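Local coordinates for Serine/threonine-protein kinase-like protein ACR4 (Arabidopsis thaliana, PDB 7A0J), which is a plant receptor kinase controlling formative cell divisions in root meristems in response to the CLE40 peptide, this chain being its extracellular WD40-type domain, at residues A[1-5]-A[143-147]; A[8-13]-A[52-58]; A[237-242]-A[276-282]; A[266-272]-A[293-297]. All coordinates share one frame; numbering follows the deposited sequence.

Contact 1 (A[1-5]-A[143-147]); sequences LGSMS and LSAGS
The hydroxyls of S3 and S144 meet on one face of the sheet, OG to OG at 2.7 Å, in a hydrogen bond whose donor is not settled. They come from facing strands: S144 OG is swung anti to its own backbone N (chi1 -152°), which brings it up beside the S3 side chain and within 3.2 Å of G2 C. S144 OG is held a second time by A186 N, and S3 OG also has a weak bond to I184 O. Beside them the backbones run antiparallel, with G2 N reaching A145 O at 2.8 Å in an almost straight bond and A145 N returning to G2 O at 2.9 Å. G2 has a positive phi (88°), a value that suits glycine. At the far end L1 reaches the loop that follows the other strand, its CD2 branch lying 3.6 Å from G146 C. One water closes the opposite end, linking M4 N to L143 O. The short, weakly bonded strand 2-3 therefore adds itself to the edge of strand 139-145, the innermost strand of the repeat 4 blade, close to the chain centre, as an extra strand at the axis of a seven-repeat beta-propeller.

Contact 2 (A[8-13]-A[52-58]); sequences AISYGE and TGGDGFM
The Y11 ring lies flat on the peptide joining G54 to D55: G54 O is 3.7 Å above the ring plane, over its centre, and D55 N sits over the same face nearer the rim. G54 is covered again from within its own segment, since its CA packs against a face of the F57 ring, so this glycine is sandwiched between two aromatics. Y11 CE2 also comes 4.2 Å from D55 CB. With chi1 at 46° the ring folds back over its own backbone toward G54, and the phenol oxygen, still close to G54 CA, is hydrogen-bonded to D98 OD1 and to L1 N. The backbone of Y11 grips the same turn twice. Its N donates to G54 O at 3.2 Å, while its O accepts from G56 N at 3.1 Å, the donor nitrogen nearly in line with the carbonyl bond but the bond bent at the hydrogen.

S10 has two conformers; in the one modelled here OG donates to F57 O at 2.7 Å, from well above the carbonyl plane, a bond not certain for the other. That carbonyl also takes G54 N, which closes the turn. M58, bent at chi2 and chi3, curls back to put SD 3.6 Å from A8 CB. Two waters complete the joint, one between I9 N and G53 N, the other between E13 N and D55 OD2.

Strands of repeats 1 and 2 thus meet chiefly through backbone polarity and water rather than a broad oily interface; Y11 holds the glycine-rich turn by its backbone and ring face, while its hydroxyl is anchored separately on D98 and L1.

Contact 3 (A[237-242]-A[276-282]); sequences VGGKFY and AAGNYFT
K240 N donates to N279 O at 2.9 Å, and Y242 OH shares a hydrogen bond with T282 OG1 at 2.8 Å, in which either oxygen could be the donor. Both join neighbouring blades of the beta-propeller, repeats 6 and 7, the first at matching turns, the second at the strands that follow them. N279 O is gripped again by a water that in turn accepts from F241 N. The Y242 side chain, with chi1 at 75°, leans across to the seventh blade, where T282 OG1 lies at the ring edge near its plane, while G239 CA, from its own segment, packs on one face of the ring.

Further out, Y280 and F241 lie side by side and point the same way, with Y280 CE1 4.0 Å from F241 CD2. K240 crosses Y280 obliquely, CD coming 3.4 Å from Y280 OH, before the chain bends away to carry NZ to a weak bond with Y189 OH and a long, weak ion pair with D98. On the inner strands V237 CG2 packs on A277 CB at 3.7 Å. G278 O, buried here without a hydrogen-bonding partner in the model, has G239 CA 3.3 Å away as a C-H donor.

Contact 4 (A[266-272]-A[293-297]); sequences APTGIGF and PVCWG
W296 NE1 makes a weak hydrogen bond to P265 O, just before A266, whose CA lies 3.8 Å from the same nitrogen. Between the two segments the contact is apolar, and the indole carries it. The prolyl ring of P267 crosses the tryptophan at about a right angle and plants CD over the six-membered ring, 3.5 Å from its centroid and only 13° off the normal. A266 CA covers the five-membered ring on the same face, 4.1 Å from that centroid. These are CH-pi contacts; the C-H bonds of P267 CD, next to the amide nitrogen, are probably somewhat polarised, which would favour the contact with the pi face. A chi1 of 68° sets W296 CG between the backbone N and the carbonyl carbon, placing the indole with its face to A266 and P267.

F272 comes from the opposite direction. Its ring is near parallel to the indole (26°) but slid well off it, so the two hardly overlap and touch mainly through F272 CZ and W296 CZ3, 3.9 Å apart. V294 CG1 fills in at the phenyl edge, near its plane, 4.1 Å from F272 CZ. I270 backs this up: its CG2 rests on a face of the F272 ring, while CD1 stretches toward V294. The backbone of F272 is secured separately, through its O to H251 ND1.

V294 and W296 face the loop whereas C295 between them turns away into its disulfide with C283, the alternation expected of a strand. The Cys-Trp-Gly sequence recurs in most of the repeats, and here its tryptophan packs the linker between the sixth and seventh blades against the outer strand of the seventh, an inter-blade joint of the beta-propeller.

Overall arrangement
Contact 1 lies near the propeller axis, its centre about 11 Å from those of contacts 2 and 3, while contact 4 is peripheral, about 21 Å away centre to centre. L1 joins the inner three: its N reaches Y11 OH of contact 2 at 3.0 Å, and its CD1 packs 3.8 Å from G238 O of contact 3. Contacts 2 and 3 meet where I9 CG2 lies 3.4 Å from G278 CA, so the first blade closes on the seventh. Contact 3 leads outward to contact 4 through T282 O and W296 N, 3.0 Å apart and probably hydrogen-bonded, in one shared sheet. A bound 1,2-ethanediol, probably from the crystallisation liquor, lies about 5 Å from the Y242 side chain.

Contact 1 (A[1-5]-A[143-147])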
loop_
_atom_site.group_PDB
_atom_site.type_symbol
_atom_site.label_atom_id
_atom_site.label_comp_id
_atom_site.label_asym_id
_atom_site.label_seq_id
_atom_site.Cartn_x
_atom_site.Cartn_y
_atom_site.Cartn_z
ATOM N N LEU A 1 -3.228 -4.692 0.725
ATOM C CA LEU A 1 -3.993 -3.416 0.595
ATOM C C LEU A 1 -3.015 -2.240 0.499
ATOM O O LEU A 1 -1.851 -2.399 0.923
ATOM C CB LEU A 1 -4.912 -3.235 1.810
ATOM C CG LEU A 1 -6.139 -4.144 1.885
ATOM C CD1 LEU A 1 -6.891 -3.918 3.189
ATOM C CD2 LEU A 1 -7.065 -3.928 0.696
ATOM N N GLY A 2 -3.480 -1.110 -0.037
ATOM C CA GLY A 2 -2.826 0.206 0.106
ATOM C C GLY A 2 -1.780 0.480 -0.962
ATOM O O GLY A 2 -1.838 -0.139 -2.044
ATOM N N SER A 3 -0.849 1.386 -0.653
ATOM C CA SER A 3 0.103 2.011 -1.605
ATOM C C SER A 3 1.496 1.403 -1.435
ATOM O O SER A 3 1.756 0.795 -0.376
ATOM C CB SER A 3 0.144 3.503 -1.404
ATOM O OG SER A 3 -1.167 4.034 -1.286
ATOM N N MET A 4 2.361 1.582 -2.436
ATOM C CA MET A 4 3.800 1.229 -2.339
ATOM C C MET A 4 4.421 2.057 -1.210
ATOM O O MET A 4 4.090 3.253 -1.099
ATOM C CB MET A 4 4.551 1.505 -3.643
ATOM C CG MET A 4 5.911 0.846 -3.676
ATOM S SD MET A 4 6.697 0.923 -5.299
ATOM C CE MET A 4 7.053 2.676 -5.412
ATOM N N SER A 5 5.276 1.433 -0.399
ATOM C CA SER A 5 5.874 2.040 0.816
ATOM C C SER A 5 7.188 1.330 1.158
ATOM O O SER A 5 7.470 0.279 0.551
ATOM C CB SER A 5 4.884 1.989 1.954
ATOM O OG SER A 5 5.438 2.522 3.148
ATOM N N LEU A 143 -0.395 4.977 -6.753
ATOM C CA LEU A 143 -1.260 3.767 -6.822
ATOM C C LEU A 143 -1.581 3.298 -5.395
ATOM O O LEU A 143 -0.674 3.332 -4.539
ATOM C CB LEU A 143 -0.549 2.660 -7.612
ATOM C CG LEU A 143 -0.971 2.505 -9.073
ATOM C CD1 LEU A 143 -0.772 3.796 -9.849
ATOM C CD2 LEU A 143 -0.203 1.368 -9.731
ATOM N N SER A 144 -2.830 2.890 -5.156
ATOM C CA SER A 144 -3.308 2.333 -3.864
ATOM C C SER A 144 -4.420 1.317 -4.138
ATOM O O SER A 144 -5.378 1.667 -4.858
ATOM C CB SER A 144 -3.764 3.423 -2.931
ATOM O OG SER A 144 -3.615 3.022 -1.577
ATOM N N ALA A 145 -4.286 0.108 -3.585
ATOM C CA ALA A 145 -5.133 -1.068 -3.891
ATOM C C ALA A 145 -6.156 -1.292 -2.772
ATOM O O ALA A 145 -5.758 -1.281 -1.589
ATOM C CB ALA A 145 -4.259 -2.281 -4.082
ATOM N N GLY A 146 -7.425 -1.482 -3.150
ATOM C CA GLY A 146 -8.490 -2.003 -2.274
ATOM C C GLY A 146 -8.682 -3.495 -2.482
ATOM O O GLY A 146 -7.844 -4.102 -3.175
ATOM N N SER A 147 -9.745 -4.069 -1.910
ATOM C CA SER A 147 -10.079 -5.514 -2.012
ATOM C C SER A 147 -10.497 -5.860 -3.447
ATOM O O SER A 147 -10.009 -6.880 -3.966
ATOM C CB SER A 147 -11.148 -5.910 -1.022
ATOM O OG SER A 147 -10.664 -5.820 0.309
HETATM O O HOH W 1 2.002 3.569 -4.673
#

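Contact 2 (A[8-13]-A[52-58])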
loop_
_atom_site.group_PDB
_atom_site.type_symbol
_atom_site.label_atom_id
_atom_site.label_comp_id
_atom_site.label_asym_id
_atom_site.label_seq_id
_atom_site.Cartn_x
_atom_site.Cartn_y
_atom_site.Cartn_z
ATOM N N ALA A 8 5.330 -2.727 4.475
ATOM C CA ALA A 8 4.130 -3.384 3.905
ATOM C C ALA A 8 3.724 -4.569 4.787
ATOM O O ALA A 8 4.584 -5.080 5.536
ATOM C CB ALA A 8 4.404 -3.820 2.486
ATOM N N ILE A 9 2.457 -4.977 4.694
ATOM C CA ILE A 9 1.858 -6.067 5.519
ATOM C C ILE A 9 1.155 -7.073 4.604
ATOM O O ILE A 9 0.399 -6.643 3.704
ATOM C CB ILE A 9 0.897 -5.492 6.577
ATOM C CG1 ILE A 9 1.663 -4.778 7.696
ATOM C CG2 ILE A 9 -0.026 -6.574 7.124
ATOM C CD1 ILE A 9 0.780 -4.102 8.721
ATOM N N SER A 10 1.419 -8.360 4.840
ATOM C CA SER A 10 0.664 -9.501 4.260
ATOM C C SER A 10 -0.247 -10.091 5.341
ATOM O O SER A 10 0.119 -9.995 6.530
ATOM C CB SER A 10 1.596 -10.534 3.689
ATOM O OG SER A 10 2.348 -9.988 2.616
ATOM N N TYR A 11 -1.379 -10.663 4.929
ATOM C CA TYR A 11 -2.477 -11.115 5.823
ATOM C C TYR A 11 -3.177 -12.331 5.205
ATOM O O TYR A 11 -2.764 -12.766 4.112
ATOM C CB TYR A 11 -3.449 -9.954 6.057
ATOM C CG TYR A 11 -3.823 -9.207 4.802
ATOM C CD1 TYR A 11 -3.055 -8.147 4.345
ATOM C CD2 TYR A 11 -4.925 -9.579 4.049
ATOM C CE1 TYR A 11 -3.381 -7.466 3.183
ATOM C CE2 TYR A 11 -5.267 -8.908 2.886
ATOM C CZ TYR A 11 -4.492 -7.848 2.451
ATOM O OH TYR A 11 -4.819 -7.182 1.307
ATOM N N GLY A 12 -4.190 -12.860 5.901
ATOM C CA GLY A 12 -5.002 -14.010 5.461
ATOM C C GLY A 12 -4.726 -15.255 6.286
ATOM O O GLY A 12 -3.981 -15.156 7.283
ATOM N N GLU A 13 -5.302 -16.388 5.875
ATOM C CA GLU A 13 -5.277 -17.682 6.613
ATOM C C GLU A 13 -3.846 -18.231 6.685
ATOM O O GLU A 13 -3.564 -18.992 7.631
ATOM C CB GLU A 13 -6.215 -18.691 5.947
ATOM C CG GLU A 13 -7.683 -18.333 6.092
ATOM C CD GLU A 13 -8.642 -19.399 5.591
ATOM O OE1 GLU A 13 -8.371 -19.980 4.522
ATOM O OE2 GLU A 13 -9.655 -19.652 6.276
ATOM N N THR A 52 4.593 -3.770 -1.099
ATOM C CA THR A 52 3.110 -3.812 -0.981
ATOM C C THR A 52 2.681 -5.272 -0.796
ATOM O O THR A 52 3.188 -6.133 -1.543
ATOM C CB THR A 52 2.447 -3.131 -2.186
ATOM O OG1 THR A 52 1.037 -3.110 -1.968
ATOM C CG2 THR A 52 2.753 -3.808 -3.505
ATOM N N GLY A 53 1.794 -5.532 0.169
ATOM C CA GLY A 53 1.388 -6.890 0.576
ATOM C C GLY A 53 -0.091 -7.140 0.342
ATOM O O GLY A 53 -0.874 -6.167 0.343
ATOM N N GLY A 54 -0.455 -8.408 0.147
ATOM C CA GLY A 54 -1.849 -8.862 -0.019
ATOM C C GLY A 54 -2.114 -10.114 0.791
ATOM O O GLY A 54 -1.380 -10.346 1.773
ATOM N N ASP A 55 -3.118 -10.896 0.388
ATOM C CA ASP A 55 -3.499 -12.170 1.051
ATOM C C ASP A 55 -2.557 -13.281 0.567
ATOM O O ASP A 55 -2.720 -13.734 -0.582
ATOM C CB ASP A 55 -4.970 -12.512 0.792
ATOM C CG ASP A 55 -5.495 -13.632 1.674
ATOM O OD1 ASP A 55 -4.708 -14.544 1.994
ATOM O OD2 ASP A 55 -6.683 -13.578 2.039
ATOM N N GLY A 56 -1.608 -13.684 1.418
ATOM C CA GLY A 56 -0.716 -14.839 1.198
ATOM C C GLY A 56 0.566 -14.473 0.465
ATOM O O GLY A 56 1.368 -15.391 0.210
ATOM N N PHE A 57 0.784 -13.196 0.135
ATOM C CA PHE A 57 1.955 -12.763 -0.671
ATOM C C PHE A 57 2.412 -11.354 -0.279
ATOM O O PHE A 57 1.578 -10.511 0.099
ATOM C CB PHE A 57 1.630 -12.838 -2.165
ATOM C CG PHE A 57 0.570 -11.872 -2.624
ATOM C CD1 PHE A 57 -0.768 -12.235 -2.639
ATOM C CD2 PHE A 57 0.911 -10.598 -3.048
ATOM C CE1 PHE A 57 -1.739 -11.342 -3.061
ATOM C CE2 PHE A 57 -0.062 -9.704 -3.469
ATOM C CZ PHE A 57 -1.386 -10.078 -3.476
ATOM N N MET A 58 3.725 -11.137 -0.366
ATOM C CA MET A 58 4.400 -9.816 -0.308
ATOM C C MET A 58 4.981 -9.535 -1.697
ATOM O O MET A 58 5.491 -10.493 -2.316
ATOM C CB MET A 58 5.522 -9.834 0.739
ATOM C CG MET A 58 6.301 -8.536 0.850
ATOM S SD MET A 58 5.270 -7.093 1.213
ATOM C CE MET A 58 4.605 -7.516 2.823
HETATM O O HOH W 2 0.900 -3.536 2.425
HETATM O O HOH W 3 -7.230 -15.590 3.784
#

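Contact 3 (A[237-242]-A[276-282])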
loop_
_atom_site.group_PDB
_atom_site.type_symbol
_atom_site.label_atom_id
_atom_site.label_comp_id
_atom_site.label_asym_id
_atom_site.label_seq_id
_atom_site.Cartn_x
_atom_site.Cartn_y
_atom_site.Cartn_z
ATOM N N VAL A 237 -3.210 5.031 6.399
ATOM C CA VAL A 237 -3.250 3.623 5.904
ATOM C C VAL A 237 -4.690 3.117 6.030
ATOM O O VAL A 237 -5.429 3.647 6.880
ATOM C CB VAL A 237 -2.256 2.722 6.665
ATOM C CG1 VAL A 237 -0.815 3.137 6.410
ATOM C CG2 VAL A 237 -2.542 2.676 8.160
ATOM N N GLY A 238 -5.063 2.137 5.204
ATOM C CA GLY A 238 -6.409 1.537 5.179
ATOM C C GLY A 238 -6.367 0.052 5.487
ATOM O O GLY A 238 -5.662 -0.683 4.767
ATOM N N GLY A 239 -7.080 -0.368 6.536
ATOM C CA GLY A 239 -7.418 -1.778 6.800
ATOM C C GLY A 239 -8.680 -2.171 6.053
ATOM O O GLY A 239 -9.134 -1.374 5.207
ATOM N N LYS A 240 -9.246 -3.340 6.360
ATOM C CA LYS A 240 -10.426 -3.882 5.635
ATOM C C LYS A 240 -11.669 -3.045 5.965
ATOM O O LYS A 240 -12.406 -2.717 5.017
ATOM C CB LYS A 240 -10.641 -5.366 5.942
ATOM C CG LYS A 240 -11.847 -5.975 5.243
ATOM C CD LYS A 240 -11.708 -7.448 4.922
ATOM C CE LYS A 240 -10.830 -7.709 3.716
ATOM N NZ LYS A 240 -11.436 -8.707 2.806
ATOM N N PHE A 241 -11.891 -2.705 7.242
ATOM C CA PHE A 241 -13.080 -1.943 7.715
ATOM C C PHE A 241 -12.671 -0.770 8.618
ATOM O O PHE A 241 -13.518 -0.305 9.403
ATOM C CB PHE A 241 -14.043 -2.874 8.455
ATOM C CG PHE A 241 -14.568 -4.025 7.636
ATOM C CD1 PHE A 241 -15.321 -3.797 6.494
ATOM C CD2 PHE A 241 -14.325 -5.338 8.015
ATOM C CE1 PHE A 241 -15.810 -4.857 5.744
ATOM C CE2 PHE A 241 -14.817 -6.396 7.265
ATOM C CZ PHE A 241 -15.557 -6.153 6.130
ATOM N N TYR A 242 -11.431 -0.288 8.502
ATOM C CA TYR A 242 -10.874 0.804 9.346
ATOM C C TYR A 242 -9.749 1.523 8.595
ATOM O O TYR A 242 -9.262 1.002 7.575
ATOM C CB TYR A 242 -10.359 0.246 10.677
ATOM C CG TYR A 242 -9.050 -0.492 10.569
ATOM C CD1 TYR A 242 -9.016 -1.867 10.400
ATOM C CD2 TYR A 242 -7.842 0.185 10.605
ATOM C CE1 TYR A 242 -7.816 -2.551 10.284
ATOM C CE2 TYR A 242 -6.635 -0.482 10.484
ATOM C CZ TYR A 242 -6.620 -1.855 10.322
ATOM O OH TYR A 242 -5.434 -2.517 10.206
ATOM N N ALA A 276 1.839 0.797 8.451
ATOM C CA ALA A 276 1.361 -0.172 7.436
ATOM C C ALA A 276 0.113 -0.869 7.985
ATOM O O ALA A 276 0.042 -1.070 9.213
ATOM C CB ALA A 276 2.450 -1.161 7.100
ATOM N N ALA A 277 -0.840 -1.200 7.113
ATOM C CA ALA A 277 -2.129 -1.830 7.478
ATOM C C ALA A 277 -2.311 -3.131 6.691
ATOM O O ALA A 277 -2.064 -3.128 5.468
ATOM C CB ALA A 277 -3.265 -0.869 7.227
ATOM N N GLY A 278 -2.688 -4.203 7.396
ATOM C CA GLY A 278 -3.247 -5.441 6.820
ATOM C C GLY A 278 -4.761 -5.408 6.899
ATOM O O GLY A 278 -5.311 -4.298 7.037
ATOM N N ASN A 279 -5.417 -6.571 6.850
ATOM C CA ASN A 279 -6.901 -6.675 6.863
ATOM C C ASN A 279 -7.441 -6.219 8.225
ATOM O O ASN A 279 -8.346 -5.361 8.230
ATOM C CB ASN A 279 -7.402 -8.073 6.472
ATOM C CG ASN A 279 -6.743 -9.214 7.221
ATOM O OD1 ASN A 279 -5.927 -8.999 8.116
ATOM N ND2 ASN A 279 -7.088 -10.437 6.855
ATOM N N TYR A 280 -6.905 -6.750 9.331
ATOM C CA TYR A 280 -7.466 -6.585 10.701
ATOM C C TYR A 280 -6.372 -6.238 11.720
ATOM O O TYR A 280 -6.564 -6.528 12.919
ATOM C CB TYR A 280 -8.213 -7.854 11.121
ATOM C CG TYR A 280 -9.323 -8.261 10.185
ATOM C CD1 TYR A 280 -10.466 -7.487 10.058
ATOM C CD2 TYR A 280 -9.233 -9.414 9.423
ATOM C CE1 TYR A 280 -11.491 -7.849 9.198
ATOM C CE2 TYR A 280 -10.248 -9.790 8.558
ATOM C CZ TYR A 280 -11.383 -9.005 8.445
ATOM O OH TYR A 280 -12.388 -9.370 7.598
ATOM N N PHE A 281 -5.275 -5.613 11.283
ATOM C CA PHE A 281 -4.171 -5.172 12.175
ATOM C C PHE A 281 -3.285 -4.146 11.461
ATOM O O PHE A 281 -3.158 -4.197 10.220
ATOM C CB PHE A 281 -3.350 -6.373 12.650
ATOM C CG PHE A 281 -2.701 -7.155 11.539
ATOM C CD1 PHE A 281 -3.417 -8.109 10.834
ATOM C CD2 PHE A 281 -1.378 -6.927 11.192
ATOM C CE1 PHE A 281 -2.823 -8.823 9.806
ATOM C CE2 PHE A 281 -0.786 -7.644 10.165
ATOM C CZ PHE A 281 -1.510 -8.586 9.471
ATOM N N THR A 282 -2.693 -3.246 12.251
ATOM C CA THR A 282 -1.788 -2.156 11.807
ATOM C C THR A 282 -0.444 -2.317 12.521
ATOM O O THR A 282 -0.445 -2.731 13.696
ATOM C CB THR A 282 -2.420 -0.785 12.084
ATOM O OG1 THR A 282 -3.626 -0.719 11.324
ATOM C CG2 THR A 282 -1.527 0.384 11.729
HETATM O O HOH W 4 -2.779 -0.897 3.615
HETATM O O HOH W 5 -10.880 -4.336 9.200
#

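Contact 4 (A[266-272]-A[293-297])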
loop_
_atom_site.group_PDB
_atom_site.type_symbol
_atom_site.label_atom_id
_atom_site.label_comp_id
_atom_site.label_asym_id
_atom_site.label_seq_id
_atom_site.Cartn_x
_atom_site.Cartn_y
_atom_site.Cartn_z
ATOM N N ALA A 266 -5.574 2.174 19.258
ATOM C CA ALA A 266 -4.164 2.454 18.892
ATOM C C ALA A 266 -3.355 2.768 20.148
ATOM O O ALA A 266 -3.898 3.298 21.116
ATOM C CB ALA A 266 -4.103 3.599 17.910
ATOM N N PRO A 267 -2.038 2.457 20.174
ATOM C CA PRO A 267 -1.171 2.887 21.271
ATOM C C PRO A 267 -0.946 4.406 21.199
ATOM O O PRO A 267 -0.660 4.899 20.125
ATOM C CB PRO A 267 0.121 2.089 21.044
ATOM C CG PRO A 267 0.142 1.837 19.551
ATOM C CD PRO A 267 -1.313 1.682 19.155
ATOM N N THR A 268 -1.079 5.095 22.335
ATOM C CA THR A 268 -1.235 6.574 22.426
ATOM C C THR A 268 0.119 7.262 22.649
ATOM O O THR A 268 0.335 8.331 22.039
ATOM C CB THR A 268 -2.230 6.942 23.534
ATOM O OG1 THR A 268 -1.743 6.421 24.771
ATOM C CG2 THR A 268 -3.621 6.408 23.272
ATOM N N GLY A 269 0.989 6.682 23.484
ATOM C CA GLY A 269 2.215 7.335 23.989
ATOM C C GLY A 269 3.398 7.222 23.037
ATOM O O GLY A 269 4.472 7.750 23.389
ATOM N N ILE A 270 3.222 6.576 21.879
ATOM C CA ILE A 270 4.314 6.273 20.903
ATOM C C ILE A 270 4.298 7.318 19.783
ATOM O O ILE A 270 3.198 7.772 19.412
ATOM C CB ILE A 270 4.167 4.848 20.331
ATOM C CG1 ILE A 270 3.995 3.799 21.434
ATOM C CG2 ILE A 270 5.336 4.516 19.414
ATOM C CD1 ILE A 270 3.611 2.434 20.919
ATOM N N GLY A 271 5.479 7.662 19.259
ATOM C CA GLY A 271 5.650 8.480 18.043
ATOM C C GLY A 271 6.264 7.670 16.914
ATOM O O GLY A 271 7.496 7.482 16.922
ATOM N N PHE A 272 5.431 7.197 15.983
ATOM C CA PHE A 272 5.839 6.451 14.763
ATOM C C PHE A 272 6.219 7.449 13.665
ATOM O O PHE A 272 5.678 8.574 13.671
ATOM C CB PHE A 272 4.706 5.548 14.271
ATOM C CG PHE A 272 4.230 4.515 15.261
ATOM C CD1 PHE A 272 5.014 3.416 15.574
ATOM C CD2 PHE A 272 2.987 4.633 15.865
ATOM C CE1 PHE A 272 4.569 2.459 16.475
ATOM C CE2 PHE A 272 2.544 3.676 16.766
ATOM C CZ PHE A 272 3.335 2.592 17.067
ATOM N N PRO A 293 8.266 -5.859 14.620
ATOM C CA PRO A 293 7.476 -4.630 14.534
ATOM C C PRO A 293 6.458 -4.456 15.673
ATOM O O PRO A 293 6.032 -5.446 16.245
ATOM C CB PRO A 293 6.761 -4.784 13.184
ATOM C CG PRO A 293 6.588 -6.279 13.029
ATOM C CD PRO A 293 7.824 -6.885 13.663
ATOM N N VAL A 294 6.101 -3.202 15.964
ATOM C CA VAL A 294 5.032 -2.825 16.937
ATOM C C VAL A 294 3.691 -2.867 16.194
ATOM O O VAL A 294 3.448 -1.967 15.369
ATOM C CB VAL A 294 5.289 -1.441 17.564
ATOM C CG1 VAL A 294 4.230 -1.089 18.597
ATOM C CG2 VAL A 294 6.681 -1.340 18.169
ATOM N N CYS A 295 2.865 -3.880 16.471
ATOM C CA CYS A 295 1.582 -4.141 15.765
ATOM C C CYS A 295 0.449 -4.331 16.774
ATOM O O CYS A 295 0.717 -4.818 17.890
ATOM C CB CYS A 295 1.682 -5.367 14.866
ATOM S SG CYS A 295 3.089 -5.299 13.729
ATOM N N TRP A 296 -0.767 -3.953 16.376
ATOM C CA TRP A 296 -2.007 -4.070 17.186
ATOM C C TRP A 296 -3.183 -4.437 16.277
ATOM O O TRP A 296 -3.194 -3.995 15.109
ATOM C CB TRP A 296 -2.249 -2.783 17.986
ATOM C CG TRP A 296 -2.594 -1.582 17.160
ATOM C CD1 TRP A 296 -3.840 -1.130 16.834
ATOM C CD2 TRP A 296 -1.666 -0.656 16.569
ATOM N NE1 TRP A 296 -3.749 0.006 16.074
ATOM C CE2 TRP A 296 -2.428 0.323 15.898
ATOM C CE3 TRP A 296 -0.268 -0.563 16.535
ATOM C CZ2 TRP A 296 -1.837 1.378 15.205
ATOM C CZ3 TRP A 296 0.315 0.480 15.849
ATOM C CH2 TRP A 296 -0.461 1.437 15.194
ATOM N N GLY A 297 -4.109 -5.251 16.795
ATOM C CA GLY A 297 -5.313 -5.715 16.082
ATOM C C GLY A 297 -6.488 -4.789 16.330
ATOM O O GLY A 297 -6.572 -4.227 17.440
#